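Chromosome replication initiation protein (PDB 2VN2) probably helps start chromosome replication as a primosome component of the DnaB/DnaD family, this chain being its N-terminal, winged-helix-like domain of the HTH clan. Local coordinates at residues L37-E47 against A55-V63. Numbering follows the deposited sequence.
Sequences LLLHMQSFFEE and AELAERMTV
Phe-44 and Arg-60 approach from opposite directions, and the guanidinium lays Arg-60 NH2 over one face of the ring, offset toward its rim, 3.4 Å from Phe-44 CE2. The planes are 44° apart and Arg-60 CZ lies 4.7 Å from the centroid of the Phe-44 ring, an off-centre, tilted cation-pi contact. A bend at chi3 of Arg-60 (-97°) lets this long side chain also reach the His-40 edge, where Arg-60 NH1 lies in the ring plane, 2.8 Å from His-40 ND1. The angle is too poor for a hydrogen bond; His-40 NE2 is hydrogen-bonded to Tyr-25 OH of the second subunit. Met-61 and His-40 slide past each other in opposite directions, Met-61 CG 3.7 Å from His-40 CD2; a flat histidine fits between Arg-60 and Met-61. Leu-57, touched by Cys-68 of helix 65-77, packs its branched end on helix 32-45: Leu-57 CD2 meets Met-41 CG at 3.5 Å and Phe-44 CD2 at 3.7 Å. An alanine in place of His-40 would probably leave Tyr-25 of the second subunit without its mate and open a gap beside Met-61. The contact thus joins helix 32-45 to helix 54-59 and the following loop through an apolar core bordered by a cation, whose charge the pi face and, more distantly, Glu-47 probably help to offset.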
ATOM      1  N   LEU A  37       2.715  12.446  11.149  1.00 20.29           N
ATOM      2  CA  LEU A  37       3.662  11.924  12.167  1.00 20.71           C
ATOM      3  C   LEU A  37       3.465  10.392  12.302  1.00 19.50           C
ATOM      4  O   LEU A  37       4.434   9.632  12.347  1.00 18.19           O
ATOM      5  CB  LEU A  37       3.557  12.660  13.550  1.00 22.89           C
ATOM      6  CG  LEU A  37       4.486  12.118  14.694  1.00 26.01           C
ATOM      7  CD1 LEU A  37       4.540  13.072  15.797  1.00 27.77           C
ATOM      8  CD2 LEU A  37       3.863  10.829  15.316  1.00 28.00           C
ATOM      9  N   LEU A  38       2.225   9.955  12.348  1.00 20.01           N
ATOM     10  CA  LEU A  38       1.845   8.523  12.433  1.00 21.84           C
ATOM     11  C   LEU A  38       2.416   7.745  11.229  1.00 22.75           C
ATOM     12  O   LEU A  38       2.923   6.589  11.354  1.00 23.59           O
ATOM     13  CB  LEU A  38       0.274   8.452  12.440  1.00 20.09           C
ATOM     14  CG  LEU A  38      -0.362   8.870  13.767  1.00 23.83           C
ATOM     15  CD1 LEU A  38      -1.901   8.767  13.706  1.00 21.22           C
ATOM     16  CD2 LEU A  38       0.258   8.151  15.050  1.00 20.76           C
ATOM     17  N   LEU A  39       2.332   8.372  10.039  1.00 23.06           N
ATOM     18  CA  LEU A  39       2.942   7.773   8.750  1.00 22.12           C
ATOM     19  C   LEU A  39       4.370   7.709   8.958  1.00 21.59           C
ATOM     20  O   LEU A  39       4.941   6.650   8.689  1.00 20.59           O
ATOM     21  CB  LEU A  39       2.701   8.653   7.491  1.00 21.48           C
ATOM     22  CG  LEU A  39       1.311   8.479   6.805  1.00 26.14           C
ATOM     23  CD1 LEU A  39       0.122   7.944   7.671  1.00 23.78           C
ATOM     24  CD2 LEU A  39       0.832   9.688   5.885  1.00 22.59           C
ATOM     25  N   HIS A  40       5.033   8.819   9.420  1.00 20.10           N
ATOM     26  CA  HIS A  40       6.534   8.591   9.640  1.00 19.45           C
ATOM     27  C   HIS A  40       6.787   7.431  10.656  1.00 19.90           C
ATOM     28  O   HIS A  40       7.704   6.641  10.424  1.00 19.06           O
ATOM     29  CB  HIS A  40       7.368   9.781  10.047  1.00 19.28           C
ATOM     30  CG  HIS A  40       7.418  10.891   9.047  1.00 21.30           C
ATOM     31  ND1 HIS A  40       8.194  10.857   7.913  1.00 22.27           N
ATOM     32  CD2 HIS A  40       6.775  12.080   9.023  1.00 22.35           C
ATOM     33  CE1 HIS A  40       8.026  11.974   7.231  1.00 22.35           C
ATOM     34  NE2 HIS A  40       7.167  12.729   7.885  1.00 24.51           N
ATOM     35  N   MET A  41       6.039   7.346  11.770  1.00 20.56           N
ATOM     36  CA  MET A  41       6.246   6.232  12.701  1.00 24.06           C
ATOM     37  C   MET A  41       5.999   4.949  12.036  1.00 25.86           C
ATOM     38  O   MET A  41       6.792   4.116  12.218  1.00 24.97           O
ATOM     39  CB  MET A  41       5.421   6.205  13.981  1.00 22.21           C
ATOM     40  CG  MET A  41       5.666   7.439  14.997  1.00 26.24           C
ATOM     41  SD  MET A  41       4.305   7.589  16.280  1.00 27.65           S
ATOM     42  CE  MET A  41       4.130   5.879  16.504  1.00 12.78           C
ATOM     43  N   GLN A  42       4.926   4.778  11.266  1.00 29.66           N
ATOM     44  CA  GLN A  42       4.714   3.481  10.556  1.00 32.59           C
ATOM     45  C   GLN A  42       5.962   3.082   9.740  1.00 32.96           C
ATOM     46  O   GLN A  42       6.438   1.954   9.760  1.00 33.37           O
ATOM     47  CB  GLN A  42       3.505   3.521   9.641  1.00 34.18           C
ATOM     48  CG  GLN A  42       3.193   2.148   9.003  1.00 39.62           C
ATOM     49  CD  GLN A  42       2.154   2.267   7.876  1.00 44.55           C
ATOM     50  OE1 GLN A  42       1.305   3.238   7.847  1.00 48.28           O
ATOM     51  NE2 GLN A  42       2.229   1.317   6.877  1.00 47.27           N
ATOM     52  N   SER A  43       6.507   4.072   9.063  1.00 33.77           N
ATOM     53  CA  SER A  43       7.642   3.904   8.167  1.00 34.08           C
ATOM     54  C   SER A  43       8.925   3.427   8.882  1.00 33.34           C
ATOM     55  O   SER A  43       9.664   2.599   8.360  1.00 33.92           O
ATOM     56  CB  SER A  43       7.879   5.266   7.500  1.00 33.57           C
ATOM     57  OG  SER A  43       8.921   5.188   6.567  1.00 36.57           O
ATOM     58  N   PHE A  44       9.220   4.022  10.023  1.00 33.61           N
ATOM     59  CA  PHE A  44      10.194   3.505  11.025  1.00 35.50           C
ATOM     60  C   PHE A  44       9.908   2.063  11.508  1.00 36.84           C
ATOM     61  O   PHE A  44      10.837   1.249  11.563  1.00 38.21           O
ATOM     62  CB  PHE A  44      10.308   4.457  12.225  1.00 35.48           C
ATOM     63  CG  PHE A  44      11.235   5.625  12.004  1.00 36.19           C
ATOM     64  CD1 PHE A  44      12.595   5.444  11.821  1.00 38.55           C
ATOM     65  CD2 PHE A  44      10.758   6.903  11.993  1.00 36.83           C
ATOM     66  CE1 PHE A  44      13.454   6.545  11.590  1.00 38.57           C
ATOM     67  CE2 PHE A  44      11.597   8.025  11.785  1.00 37.56           C
ATOM     68  CZ  PHE A  44      12.908   7.855  11.584  1.00 38.59           C
ATOM     69  N   PHE A  45       8.656   1.735  11.880  1.00 37.18           N
ATOM     70  CA  PHE A  45       8.308   0.349  12.290  1.00 40.20           C
ATOM     71  C   PHE A  45       8.652  -0.623  11.147  1.00 41.95           C
ATOM     72  O   PHE A  45       9.041  -1.748  11.382  1.00 42.66           O
ATOM     73  CB  PHE A  45       6.787   0.130  12.537  1.00 41.33           C
ATOM     74  CG  PHE A  45       6.191   0.978  13.640  1.00 43.40           C
ATOM     75  CD1 PHE A  45       7.028   1.620  14.612  1.00 43.17           C
ATOM     76  CD2 PHE A  45       4.810   1.079  13.746  1.00 43.76           C
ATOM     77  CE1 PHE A  45       6.502   2.344  15.572  1.00 42.58           C
ATOM     78  CE2 PHE A  45       4.255   1.789  14.730  1.00 44.12           C
ATOM     79  CZ  PHE A  45       5.097   2.430  15.641  1.00 44.95           C
ATOM     80  N   GLU A  46       8.391  -0.208   9.901  1.00 44.33           N
ATOM     81  CA  GLU A  46       8.619  -1.082   8.733  1.00 45.42           C
ATOM     82  C   GLU A  46      10.061  -1.192   8.328  1.00 46.28           C
ATOM     83  O   GLU A  46      10.371  -2.058   7.581  1.00 47.31           O
ATOM     84  CB  GLU A  46       7.759  -0.706   7.581  1.00 44.33           C
ATOM     85  CG  GLU A  46       6.371  -0.977   7.870  1.00 42.63           C
ATOM     86  CD  GLU A  46       5.577  -0.571   6.706  1.00 44.33           C
ATOM     87  OE1 GLU A  46       6.238  -0.423   5.647  1.00 47.40           O
ATOM     88  OE2 GLU A  46       4.313  -0.389   6.811  1.00 43.69           O
ATOM     89  N   GLU A  47      10.920  -0.365   8.900  1.00 47.15           N
ATOM     90  CA  GLU A  47      12.370  -0.478   8.834  1.00 48.45           C
ATOM     91  C   GLU A  47      12.961  -1.174  10.058  1.00 48.23           C
ATOM     92  O   GLU A  47      14.182  -1.176  10.198  1.00 48.90           O
ATOM     93  CB  GLU A  47      13.036   0.895   8.885  1.00 49.86           C
ATOM     94  CG  GLU A  47      13.126   1.726   7.662  1.00 53.31           C
ATOM     95  CD  GLU A  47      13.757   3.064   8.060  1.00 57.66           C
ATOM     96  OE1 GLU A  47      13.492   4.132   7.425  1.00 59.40           O
ATOM     97  OE2 GLU A  47      14.504   3.048   9.096  1.00 58.76           O
ATOM     98  N   ALA A  55      13.549  13.268  17.741  1.00 35.24           N
ATOM     99  CA  ALA A  55      14.500  13.737  16.747  1.00 35.68           C
ATOM    100  C   ALA A  55      14.506  12.932  15.453  1.00 35.98           C
ATOM    101  O   ALA A  55      14.680  13.495  14.380  1.00 34.55           O
ATOM    102  CB  ALA A  55      15.922  13.797  17.317  1.00 36.07           C
ATOM    103  N   GLU A  56      14.383  11.615  15.524  1.00 36.66           N
ATOM    104  CA  GLU A  56      14.367  10.831  14.262  1.00 38.54           C
ATOM    105  C   GLU A  56      13.072  11.170  13.500  1.00 38.50           C
ATOM    106  O   GLU A  56      13.096  11.458  12.294  1.00 38.74           O
ATOM    107  CB  GLU A  56      14.510   9.301  14.514  1.00 39.71           C
ATOM    108  CG  GLU A  56      15.959   8.895  15.128  1.00 41.10           C
ATOM    109  CD  GLU A  56      16.077   7.408  15.630  1.00 43.74           C
ATOM    110  OE1 GLU A  56      15.162   6.896  16.333  1.00 43.08           O
ATOM    111  OE2 GLU A  56      17.112   6.743  15.317  1.00 46.94           O
ATOM    112  N   LEU A  57      11.951  11.211  14.223  1.00 38.52           N
ATOM    113  CA  LEU A  57      10.679  11.688  13.641  1.00 38.31           C
ATOM    114  C   LEU A  57      10.811  13.064  13.060  1.00 37.18           C
ATOM    115  O   LEU A  57      10.389  13.242  11.929  1.00 38.42           O
ATOM    116  CB  LEU A  57       9.403  11.478  14.552  1.00 38.87           C
ATOM    117  CG  LEU A  57       9.216  10.018  15.080  1.00 38.43           C
ATOM    118  CD1 LEU A  57       8.415   9.874  16.409  1.00 38.74           C
ATOM    119  CD2 LEU A  57       8.592   9.142  14.043  1.00 37.15           C
ATOM    120  N   ALA A  58      11.452  14.017  13.728  1.00 36.35           N
ATOM    121  CA  ALA A  58      11.387  15.434  13.240  1.00 36.13           C
ATOM    122  C   ALA A  58      12.199  15.697  11.991  1.00 35.74           C
ATOM    123  O   ALA A  58      11.965  16.712  11.298  1.00 33.98           O
ATOM    124  CB  ALA A  58      11.811  16.441  14.325  1.00 35.80           C
ATOM    125  N   GLU A  59      13.134  14.783  11.700  1.00 36.48           N
ATOM    126  CA  GLU A  59      14.192  14.977  10.698  1.00 37.92           C
ATOM    127  C   GLU A  59      13.543  15.046   9.351  1.00 36.50           C
ATOM    128  O   GLU A  59      14.011  15.805   8.530  1.00 36.87           O
ATOM    129  CB  GLU A  59      15.319  13.882  10.770  1.00 40.57           C
ATOM    130  CG  GLU A  59      15.328  12.719   9.697  1.00 48.04           C
ATOM    131  CD  GLU A  59      16.147  11.365  10.139  1.00 52.64           C
ATOM    132  OE1 GLU A  59      17.185  11.518  10.869  1.00 55.60           O
ATOM    133  OE2 GLU A  59      15.755  10.185   9.773  1.00 53.09           O
ATOM    134  N   ARG A  60      12.457  14.285   9.125  1.00 34.73           N
ATOM    135  CA  ARG A  60      11.705  14.316   7.831  1.00 34.56           C
ATOM    136  C   ARG A  60      10.444  15.192   7.879  1.00 32.16           C
ATOM    137  O   ARG A  60       9.668  15.183   6.967  1.00 31.33           O
ATOM    138  CB  ARG A  60      11.426  12.877   7.289  1.00 37.29           C
ATOM    139  CG  ARG A  60      12.688  11.870   7.246  1.00 40.39           C
ATOM    140  CD  ARG A  60      12.369  10.430   6.590  1.00 44.05           C
ATOM    141  NE  ARG A  60      12.040   9.266   7.477  1.00 47.58           N
ATOM    142  CZ  ARG A  60      10.884   8.514   7.586  1.00 48.70           C
ATOM    143  NH1 ARG A  60       9.696   8.716   6.906  1.00 44.17           N
ATOM    144  NH2 ARG A  60      10.935   7.478   8.461  1.00 48.22           N
ATOM    145  N   MET A  61      10.237  15.983   8.942  1.00 29.95           N
ATOM    146  CA  MET A  61       9.003  16.801   9.068  1.00 27.49           C
ATOM    147  C   MET A  61       9.397  18.290   9.074  1.00 27.10           C
ATOM    148  O   MET A  61      10.570  18.613   9.293  1.00 26.00           O
ATOM    149  CB  MET A  61       8.193  16.509  10.365  1.00 24.11           C
ATOM    150  CG  MET A  61       7.998  15.182  10.737  1.00 23.62           C
ATOM    151  SD  MET A  61       6.769  14.741  12.064  1.00 16.89           S
ATOM    152  CE  MET A  61       7.974  13.672  12.248  1.00 22.33           C
ATOM    153  N   THR A  62       8.430  19.182   8.918  1.00 27.15           N
ATOM    154  CA  THR A  62       8.729  20.607   9.008  1.00 27.06           C
ATOM    155  C   THR A  62       8.795  21.138  10.464  1.00 28.25           C
ATOM    156  O   THR A  62       9.079  22.339  10.671  1.00 29.51           O
ATOM    157  CB  THR A  62       7.676  21.442   8.316  1.00 25.51           C
ATOM    158  OG1 THR A  62       6.439  21.214   8.995  1.00 25.69           O
ATOM    159  CG2 THR A  62       7.589  21.120   6.774  1.00 25.58           C
ATOM    160  N   VAL A  63       8.501  20.296  11.457  1.00 28.27           N
ATOM    161  CA  VAL A  63       8.522  20.696  12.838  1.00 28.46           C
ATOM    162  C   VAL A  63       9.880  20.373  13.601  1.00 28.44           C
ATOM    163  O   VAL A  63      10.589  19.442  13.206  1.00 29.99           O
ATOM    164  CB  VAL A  63       7.301  20.102  13.601  1.00 28.58           C
ATOM    165  CG1 VAL A  63       6.031  20.580  12.922  1.00 27.16           C
ATOM    166  CG2 VAL A  63       7.333  18.667  13.629  1.00 27.31           C
TER